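Local coordinates for protein separin (Saccharomyces cerevisiae, PDB 5U1T) that cleaves the cohesin subunit MCD1/SCC1 as a caspase-like cysteine protease at the onset of anaphase and is held inactive by securin for most of the cell cycle, at residues Ile344-Asp349 against Tyr385-Arg390; Ile394-Phe399 against Lys413-Glu418. The contacts are given in a common frame with arbitrary orientation. Residue numbers count along the deposited sequence, not the author numbering.

Interaction 1 (Ile344-Asp349 against Tyr385-Arg390); sequences ILRQFD and YKEPKR
A four-residue salt-bridge network joins helix 342-357 to the start of helix 388-404 in the helical domain. Residues Ile344-Asp349 are all helical; in Tyr385-Arg390, Lys386 leaves the preceding helix with positive phi (47°), Glu387 takes the N-cap position, and the new helix runs from Pro388. The nearest CA atoms are those of Asp349 and Arg390, 7.8 Å. Arg390 bridges the gap as a knob among Leu345, Arg346, Phe348 and Asp349; chi1 m in both Arg390 and Asp349 brings guanidinium and carboxylate together. Arg390 NE donates to Asp349 OD1 (2.6 Å), Arg390 NH2 to Asp349 OD2 (3.3 Å) and Arg390 NH1 to Glu387 OE1 (2.5 Å). Arg346 NH1 lies 3.6 Å from Asp349 OD2, an ion pair by charge alone. The shared acid offsets the like-charge approach of Arg346 NH2 to Arg390 NH2, 2.9 Å. Tyr385 OH is hydrogen-bonded to Leu338 O, while Ile344 CG2 sits at the ring edge, 4.2 Å from Tyr385 CE2. Over one face of the Arg390 guanidinium lies Leu345, its CD2 3.7 Å from Arg390 NH1.

Interaction 2 (Ile394-Phe399 against Lys413-Glu418); sequences IISVLF and KTANLE
Thr414, Ile395 and Leu398 bury the most surface where helices 388-404 and 408-425, consecutive in the chain, pack as an antiparallel alpha-hairpin. Both segments are helical throughout; their axes approach to 8.9 Å with a signed crossing angle of -164°. The tightest point pairs Leu398 with Thr414, CA to CA 5.6 Å, a close fit allowed by the small threonine. Thr414 (chi1 m) brings OG1 to 3.2 Å from Leu398 CB; its hydrogen bond goes to Phe410 O, Phe399 N approaches Thr414 OG1 at a poor angle, and no hydrogen bond crosses the interface. Thr414 CG2 meets Ile395 CG2 at 3.8 Å. Ile395 starts sideways, but its mt rotamer brings CG1 to 3.7 Å from Leu417 CG and CD1 to 3.3 Å from Glu418 OE1, whose charge is met by Lys437. Leu398 (mt) places CD1 3.7 Å from Leu417 CD2 and CD2 3.9 Å from Lys413 CD. Securin touches Ser396, Val397 and Phe399. Helix 431-444 packs on Phe399, Thr414 and Glu418, helix 365-384 on Ile394, Leu398 and Lys413, and helix 342-357 on Ile394 and Val397.

Overall arrangement
Interactions 1 and 2 follow in series along the chain, their centres about 16 Å apart, and share helix 388-404: its first turn meets helix 342-357, and a later part meets helix 408-425. They touch directly, Phe348 CZ of interaction 1 lying 3.4 Å from Ile394 CD1 of interaction 2. Helix 365-384 borders both, with Cys382 touching Phe348, Arg390 and Ile394. The result is a continuous packed array of successive helices in the helical domain, with a salt-bridge network and apolar packing beside it at the first contact, largely apolar at the second. Securin packs against residues of both, so this array forms part of the inhibitor's binding surface, away from the predicted catalytic cysteine, Cys1497.

Interaction 1 (Ile344-Asp349 against Tyr385-Arg390)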
ATOM      1  N   ILE A 344      25.796  53.615  31.126  1.00100.27           N
ATOM      2  CA  ILE A 344      26.521  52.370  31.329  1.00100.08           C
ATOM      3  C   ILE A 344      26.268  51.390  30.188  1.00 98.30           C
ATOM      4  O   ILE A 344      27.205  50.820  29.631  1.00 99.48           O
ATOM      5  CB  ILE A 344      26.127  51.707  32.650  1.00102.37           C
ATOM      6  CG1 ILE A 344      26.579  52.582  33.816  1.00 96.39           C
ATOM      7  CG2 ILE A 344      26.727  50.308  32.751  1.00 95.44           C
ATOM      8  CD1 ILE A 344      26.068  52.111  35.144  1.00100.07           C
ATOM      9  N   LEU A 345      24.994  51.220  29.834  1.00102.37           N
ATOM     10  CA  LEU A 345      24.570  50.234  28.841  1.00 95.48           C
ATOM     11  C   LEU A 345      25.062  50.569  27.445  1.00 98.37           C
ATOM     12  O   LEU A 345      25.347  49.670  26.650  1.00 99.48           O
ATOM     13  CB  LEU A 345      23.047  50.115  28.842  1.00 93.27           C
ATOM     14  CG  LEU A 345      22.515  49.582  30.170  1.00 93.96           C
ATOM     15  CD1 LEU A 345      21.035  49.844  30.310  1.00 92.97           C
ATOM     16  CD2 LEU A 345      22.819  48.104  30.295  1.00 89.26           C
ATOM     17  N   ARG A 346      25.146  51.862  27.143  1.00101.01           N
ATOM     18  CA  ARG A 346      25.730  52.311  25.881  1.00102.26           C
ATOM     19  C   ARG A 346      27.208  51.930  25.838  1.00 99.03           C
ATOM     20  O   ARG A 346      27.705  51.446  24.820  1.00 98.13           O
ATOM     21  CB  ARG A 346      25.572  53.831  25.689  1.00101.59           C
ATOM     22  CG  ARG A 346      24.155  54.321  25.354  1.00106.58           C
ATOM     23  CD  ARG A 346      23.414  53.377  24.410  1.00109.98           C
ATOM     24  NE  ARG A 346      22.493  52.492  25.127  1.00113.18           N
ATOM     25  CZ  ARG A 346      21.877  51.451  24.573  1.00111.49           C
ATOM     26  NH1 ARG A 346      22.091  51.158  23.295  1.00104.75           N
ATOM     27  NH2 ARG A 346      21.056  50.700  25.297  1.00102.83           N
ATOM     28  N   GLN A 347      27.908  52.148  26.945  1.00 98.87           N
ATOM     29  CA  GLN A 347      29.336  51.868  26.989  1.00100.26           C
ATOM     30  C   GLN A 347      29.553  50.365  26.911  1.00 98.05           C
ATOM     31  O   GLN A 347      30.464  49.902  26.218  1.00 95.74           O
ATOM     32  CB  GLN A 347      29.979  52.447  28.252  1.00 96.81           C
ATOM     33  CG  GLN A 347      31.358  53.078  28.015  1.00100.53           C
ATOM     34  CD  GLN A 347      32.441  52.061  27.655  1.00 96.65           C
ATOM     35  OE1 GLN A 347      32.653  51.082  28.371  1.00 92.85           O
ATOM     36  NE2 GLN A 347      33.131  52.297  26.542  1.00 96.75           N
ATOM     37  N   PHE A 348      28.704  49.611  27.609  1.00 94.93           N
ATOM     38  CA  PHE A 348      28.781  48.156  27.597  1.00 94.65           C
ATOM     39  C   PHE A 348      28.680  47.666  26.172  1.00 93.27           C
ATOM     40  O   PHE A 348      29.627  47.082  25.641  1.00 90.31           O
ATOM     41  CB  PHE A 348      27.673  47.533  28.446  1.00 93.51           C
ATOM     42  CG  PHE A 348      27.671  46.018  28.441  1.00 95.36           C
ATOM     43  CD1 PHE A 348      26.968  45.312  27.480  1.00 96.18           C
ATOM     44  CD2 PHE A 348      28.354  45.305  29.411  1.00 95.31           C
ATOM     45  CE1 PHE A 348      26.957  43.925  27.483  1.00 93.45           C
ATOM     46  CE2 PHE A 348      28.339  43.919  29.411  1.00 93.24           C
ATOM     47  CZ  PHE A 348      27.640  43.233  28.446  1.00 87.34           C
ATOM     48  N   ASP A 349      27.523  47.920  25.564  1.00 93.77           N
ATOM     49  CA  ASP A 349      27.265  47.557  24.178  1.00 90.93           C
ATOM     50  C   ASP A 349      28.454  47.923  23.303  1.00 91.84           C
ATOM     51  O   ASP A 349      28.883  47.142  22.468  1.00 91.50           O
ATOM     52  CB  ASP A 349      25.995  48.242  23.681  1.00 84.93           C
ATOM     53  CG  ASP A 349      24.748  47.663  24.307  1.00 90.19           C
ATOM     54  OD1 ASP A 349      24.885  46.879  25.273  1.00 88.05           O
ATOM     55  OD2 ASP A 349      23.638  47.994  23.837  1.00 92.94           O
ATOM     56  N   TYR A 385      22.096  42.712  36.263  1.00 81.86           N
ATOM     57  CA  TYR A 385      21.205  43.664  35.609  1.00 87.17           C
ATOM     58  C   TYR A 385      20.000  43.021  34.923  1.00 84.69           C
ATOM     59  O   TYR A 385      19.195  43.719  34.306  1.00 85.13           O
ATOM     60  CB  TYR A 385      21.971  44.454  34.554  1.00 87.67           C
ATOM     61  CG  TYR A 385      22.836  45.575  35.058  1.00 87.25           C
ATOM     62  CD1 TYR A 385      22.861  45.928  36.402  1.00 90.06           C
ATOM     63  CD2 TYR A 385      23.622  46.299  34.173  1.00 86.30           C
ATOM     64  CE1 TYR A 385      23.666  46.980  36.854  1.00 88.95           C
ATOM     65  CE2 TYR A 385      24.422  47.346  34.606  1.00 93.29           C
ATOM     66  CZ  TYR A 385      24.440  47.685  35.942  1.00 93.84           C
ATOM     67  OH  TYR A 385      25.244  48.729  36.342  1.00 96.27           O
ATOM     68  N   LYS A 386      19.891  41.700  35.010  1.00 84.07           N
ATOM     69  CA  LYS A 386      18.901  40.962  34.233  1.00 76.74           C
ATOM     70  C   LYS A 386      18.912  41.420  32.773  1.00 76.36           C
ATOM     71  O   LYS A 386      17.956  42.030  32.300  1.00 81.70           O
ATOM     72  CB  LYS A 386      17.507  41.127  34.836  1.00 79.89           C
ATOM     73  CG  LYS A 386      17.434  40.757  36.305  1.00 75.20           C
ATOM     74  CD  LYS A 386      16.064  41.060  36.870  1.00 77.26           C
ATOM     75  CE  LYS A 386      16.027  40.756  38.345  1.00 76.74           C
ATOM     76  NZ  LYS A 386      17.019  41.603  39.077  1.00 90.21           N
ATOM     77  N   GLU A 387      20.013  41.150  32.078  1.00 73.81           N
ATOM     78  CA  GLU A 387      20.176  41.536  30.678  1.00 77.81           C
ATOM     79  C   GLU A 387      20.455  40.310  29.820  1.00 82.62           C
ATOM     80  O   GLU A 387      21.607  40.010  29.510  1.00 79.68           O
ATOM     81  CB  GLU A 387      21.302  42.552  30.528  1.00 81.25           C
ATOM     82  CG  GLU A 387      20.976  43.897  31.128  1.00 85.41           C
ATOM     83  CD  GLU A 387      20.000  44.677  30.278  1.00 87.31           C
ATOM     84  OE1 GLU A 387      19.973  44.442  29.051  1.00 86.15           O
ATOM     85  OE2 GLU A 387      19.267  45.521  30.840  1.00 88.70           O
ATOM     86  N   PRO A 388      19.393  39.598  29.429  1.00 81.05           N
ATOM     87  CA  PRO A 388      19.538  38.310  28.757  1.00 73.22           C
ATOM     88  C   PRO A 388      20.010  38.487  27.325  1.00 77.33           C
ATOM     89  O   PRO A 388      20.898  37.753  26.891  1.00 77.93           O
ATOM     90  CB  PRO A 388      18.126  37.724  28.812  1.00 79.15           C
ATOM     91  CG  PRO A 388      17.377  38.579  29.791  1.00 76.41           C
ATOM     92  CD  PRO A 388      17.982  39.928  29.656  1.00 79.33           C
ATOM     93  N   LYS A 389      19.421  39.440  26.606  1.00 79.60           N
ATOM     94  CA  LYS A 389      19.904  39.794  25.278  1.00 79.07           C
ATOM     95  C   LYS A 389      21.390  40.140  25.405  1.00 83.05           C
ATOM     96  O   LYS A 389      22.227  39.625  24.660  1.00 80.80           O
ATOM     97  CB  LYS A 389      19.116  40.974  24.685  1.00 84.10           C
ATOM     98  CG  LYS A 389      18.259  40.665  23.447  1.00 96.45           C
ATOM     99  CD  LYS A 389      17.676  41.960  22.827  1.00 93.21           C
ATOM    100  CE  LYS A 389      16.698  41.696  21.677  1.00 96.68           C
ATOM    101  NZ  LYS A 389      16.544  42.874  20.744  1.00 96.37           N
ATOM    102  N   ARG A 390      21.722  40.984  26.379  1.00 85.63           N
ATOM    103  CA  ARG A 390      23.102  41.436  26.537  1.00 82.15           C
ATOM    104  C   ARG A 390      24.062  40.305  26.943  1.00 81.51           C
ATOM    105  O   ARG A 390      25.201  40.260  26.469  1.00 82.59           O
ATOM    106  CB  ARG A 390      23.175  42.595  27.538  1.00 86.38           C
ATOM    107  CG  ARG A 390      22.503  43.853  27.018  1.00 87.96           C
ATOM    108  CD  ARG A 390      23.203  45.130  27.469  1.00 87.38           C
ATOM    109  NE  ARG A 390      22.759  46.286  26.690  1.00 85.97           N
ATOM    110  CZ  ARG A 390      21.578  46.885  26.836  1.00 90.51           C
ATOM    111  NH1 ARG A 390      20.708  46.444  27.736  1.00 81.84           N
ATOM    112  NH2 ARG A 390      21.262  47.929  26.079  1.00 92.25           N
TER

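Interaction 2 (Ile394-Phe399 against Lys413-Glu418)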
ATOM      1  N   ILE A 394      27.662  38.166  25.017  1.00 81.12           N
ATOM      2  CA  ILE A 394      28.922  37.788  25.656  1.00 77.88           C
ATOM      3  C   ILE A 394      29.234  36.320  25.416  1.00 75.32           C
ATOM      4  O   ILE A 394      30.399  35.937  25.326  1.00 72.85           O
ATOM      5  CB  ILE A 394      28.893  38.077  27.173  1.00 76.86           C
ATOM      6  CG1 ILE A 394      28.454  39.517  27.393  1.00 77.25           C
ATOM      7  CG2 ILE A 394      30.258  37.829  27.816  1.00 70.14           C
ATOM      8  CD1 ILE A 394      28.515  39.945  28.798  1.00 82.94           C
ATOM      9  N   ILE A 395      28.187  35.505  25.310  1.00 77.94           N
ATOM     10  CA  ILE A 395      28.326  34.121  24.873  1.00 71.84           C
ATOM     11  C   ILE A 395      28.848  34.079  23.447  1.00 68.70           C
ATOM     12  O   ILE A 395      29.695  33.250  23.105  1.00 72.36           O
ATOM     13  CB  ILE A 395      26.987  33.361  24.945  1.00 73.42           C
ATOM     14  CG1 ILE A 395      26.476  33.350  26.382  1.00 70.02           C
ATOM     15  CG2 ILE A 395      27.149  31.938  24.436  1.00 71.56           C
ATOM     16  CD1 ILE A 395      25.172  32.657  26.544  1.00 66.81           C
ATOM     17  N   SER A 396      28.348  34.994  22.621  1.00 72.41           N
ATOM     18  CA  SER A 396      28.765  35.067  21.227  1.00 72.69           C
ATOM     19  C   SER A 396      30.260  35.377  21.113  1.00 74.54           C
ATOM     20  O   SER A 396      30.982  34.717  20.362  1.00 76.06           O
ATOM     21  CB  SER A 396      27.938  36.114  20.468  1.00 78.11           C
ATOM     22  OG  SER A 396      26.698  35.579  20.032  1.00 77.73           O
ATOM     23  N   VAL A 397      30.730  36.367  21.869  1.00 75.46           N
ATOM     24  CA  VAL A 397      32.128  36.770  21.784  1.00 75.35           C
ATOM     25  C   VAL A 397      33.038  35.640  22.265  1.00 72.13           C
ATOM     26  O   VAL A 397      34.053  35.345  21.638  1.00 71.75           O
ATOM     27  CB  VAL A 397      32.387  38.062  22.582  1.00 79.27           C
ATOM     28  CG1 VAL A 397      33.879  38.397  22.625  1.00 74.25           C
ATOM     29  CG2 VAL A 397      31.607  39.199  21.955  1.00 76.58           C
ATOM     30  N   LEU A 398      32.652  34.988  23.354  1.00 71.83           N
ATOM     31  CA  LEU A 398      33.384  33.826  23.838  1.00 71.36           C
ATOM     32  C   LEU A 398      33.464  32.755  22.759  1.00 72.89           C
ATOM     33  O   LEU A 398      34.531  32.179  22.531  1.00 69.22           O
ATOM     34  CB  LEU A 398      32.733  33.255  25.105  1.00 72.41           C
ATOM     35  CG  LEU A 398      33.035  33.958  26.431  1.00 63.30           C
ATOM     36  CD1 LEU A 398      32.133  33.422  27.513  1.00 60.33           C
ATOM     37  CD2 LEU A 398      34.489  33.757  26.797  1.00 64.86           C
ATOM     38  N   PHE A 399      32.344  32.498  22.085  1.00 72.02           N
ATOM     39  CA  PHE A 399      32.327  31.475  21.051  1.00 70.38           C
ATOM     40  C   PHE A 399      33.273  31.804  19.908  1.00 69.66           C
ATOM     41  O   PHE A 399      33.944  30.926  19.365  1.00 69.01           O
ATOM     42  CB  PHE A 399      30.929  31.279  20.484  1.00 71.83           C
ATOM     43  CG  PHE A 399      30.920  30.448  19.243  1.00 71.24           C
ATOM     44  CD1 PHE A 399      31.085  29.072  19.318  1.00 73.49           C
ATOM     45  CD2 PHE A 399      30.790  31.037  17.995  1.00 72.13           C
ATOM     46  CE1 PHE A 399      31.098  28.290  18.167  1.00 73.83           C
ATOM     47  CE2 PHE A 399      30.802  30.265  16.847  1.00 75.82           C
ATOM     48  CZ  PHE A 399      30.960  28.888  16.934  1.00 72.83           C
ATOM     49  N   LYS A 413      34.018  27.253  28.000  1.00 60.42           N
ATOM     50  CA  LYS A 413      33.530  28.413  28.729  1.00 63.94           C
ATOM     51  C   LYS A 413      32.243  28.947  28.092  1.00 59.89           C
ATOM     52  O   LYS A 413      31.326  29.393  28.777  1.00 60.99           O
ATOM     53  CB  LYS A 413      34.600  29.507  28.799  1.00 69.39           C
ATOM     54  CG  LYS A 413      34.493  30.360  30.057  1.00 67.33           C
ATOM     55  CD  LYS A 413      35.316  31.625  29.977  1.00 73.91           C
ATOM     56  CE  LYS A 413      35.213  32.456  31.280  1.00 77.29           C
ATOM     57  NZ  LYS A 413      33.780  32.753  31.639  1.00 72.13           N
ATOM     58  N   THR A 414      32.176  28.873  26.773  1.00 64.46           N
ATOM     59  CA  THR A 414      30.994  29.296  26.037  1.00 64.68           C
ATOM     60  C   THR A 414      29.764  28.439  26.366  1.00 62.95           C
ATOM     61  O   THR A 414      28.720  28.971  26.750  1.00 63.76           O
ATOM     62  CB  THR A 414      31.263  29.250  24.523  1.00 68.05           C
ATOM     63  OG1 THR A 414      32.325  30.164  24.208  1.00 69.74           O
ATOM     64  CG2 THR A 414      29.993  29.598  23.721  1.00 62.54           C
ATOM     65  N   ALA A 415      29.892  27.123  26.204  1.00 60.84           N
ATOM     66  CA  ALA A 415      28.846  26.167  26.560  1.00 56.01           C
ATOM     67  C   ALA A 415      28.274  26.431  27.947  1.00 61.49           C
ATOM     68  O   ALA A 415      27.060  26.515  28.140  1.00 63.05           O
ATOM     69  CB  ALA A 415      29.396  24.741  26.488  1.00 63.45           C
ATOM     70  N   ASN A 416      29.158  26.569  28.923  1.00 62.14           N
ATOM     71  CA  ASN A 416      28.705  26.722  30.292  1.00 56.74           C
ATOM     72  C   ASN A 416      27.963  28.021  30.541  1.00 57.47           C
ATOM     73  O   ASN A 416      27.010  28.049  31.306  1.00 53.10           O
ATOM     74  CB  ASN A 416      29.873  26.602  31.246  1.00 61.12           C
ATOM     75  CG  ASN A 416      29.467  25.998  32.554  1.00 59.05           C
ATOM     76  OD1 ASN A 416      28.511  25.233  32.625  1.00 52.67           O
ATOM     77  ND2 ASN A 416      30.180  26.352  33.610  1.00 60.85           N
ATOM     78  N   LEU A 417      28.387  29.096  29.890  1.00 59.02           N
ATOM     79  CA  LEU A 417      27.702  30.365  30.060  1.00 59.74           C
ATOM     80  C   LEU A 417      26.313  30.275  29.462  1.00 64.58           C
ATOM     81  O   LEU A 417      25.351  30.835  29.999  1.00 61.55           O
ATOM     82  CB  LEU A 417      28.485  31.500  29.419  1.00 63.02           C
ATOM     83  CG  LEU A 417      27.946  32.893  29.727  1.00 65.17           C
ATOM     84  CD1 LEU A 417      27.738  33.043  31.203  1.00 59.48           C
ATOM     85  CD2 LEU A 417      28.905  33.933  29.217  1.00 66.44           C
ATOM     86  N   GLU A 418      26.230  29.569  28.335  1.00 66.77           N
ATOM     87  CA  GLU A 418      24.963  29.253  27.692  1.00 63.77           C
ATOM     88  C   GLU A 418      24.044  28.537  28.678  1.00 61.69           C
ATOM     89  O   GLU A 418      22.921  28.975  28.927  1.00 61.36           O
ATOM     90  CB  GLU A 418      25.202  28.393  26.442  1.00 71.14           C
ATOM     91  CG  GLU A 418      23.978  28.178  25.581  1.00 72.56           C
ATOM     92  CD  GLU A 418      23.229  29.484  25.308  1.00 75.00           C
ATOM     93  OE1 GLU A 418      23.792  30.388  24.641  1.00 76.91           O
ATOM     94  OE2 GLU A 418      22.070  29.611  25.770  1.00 79.88           O
TER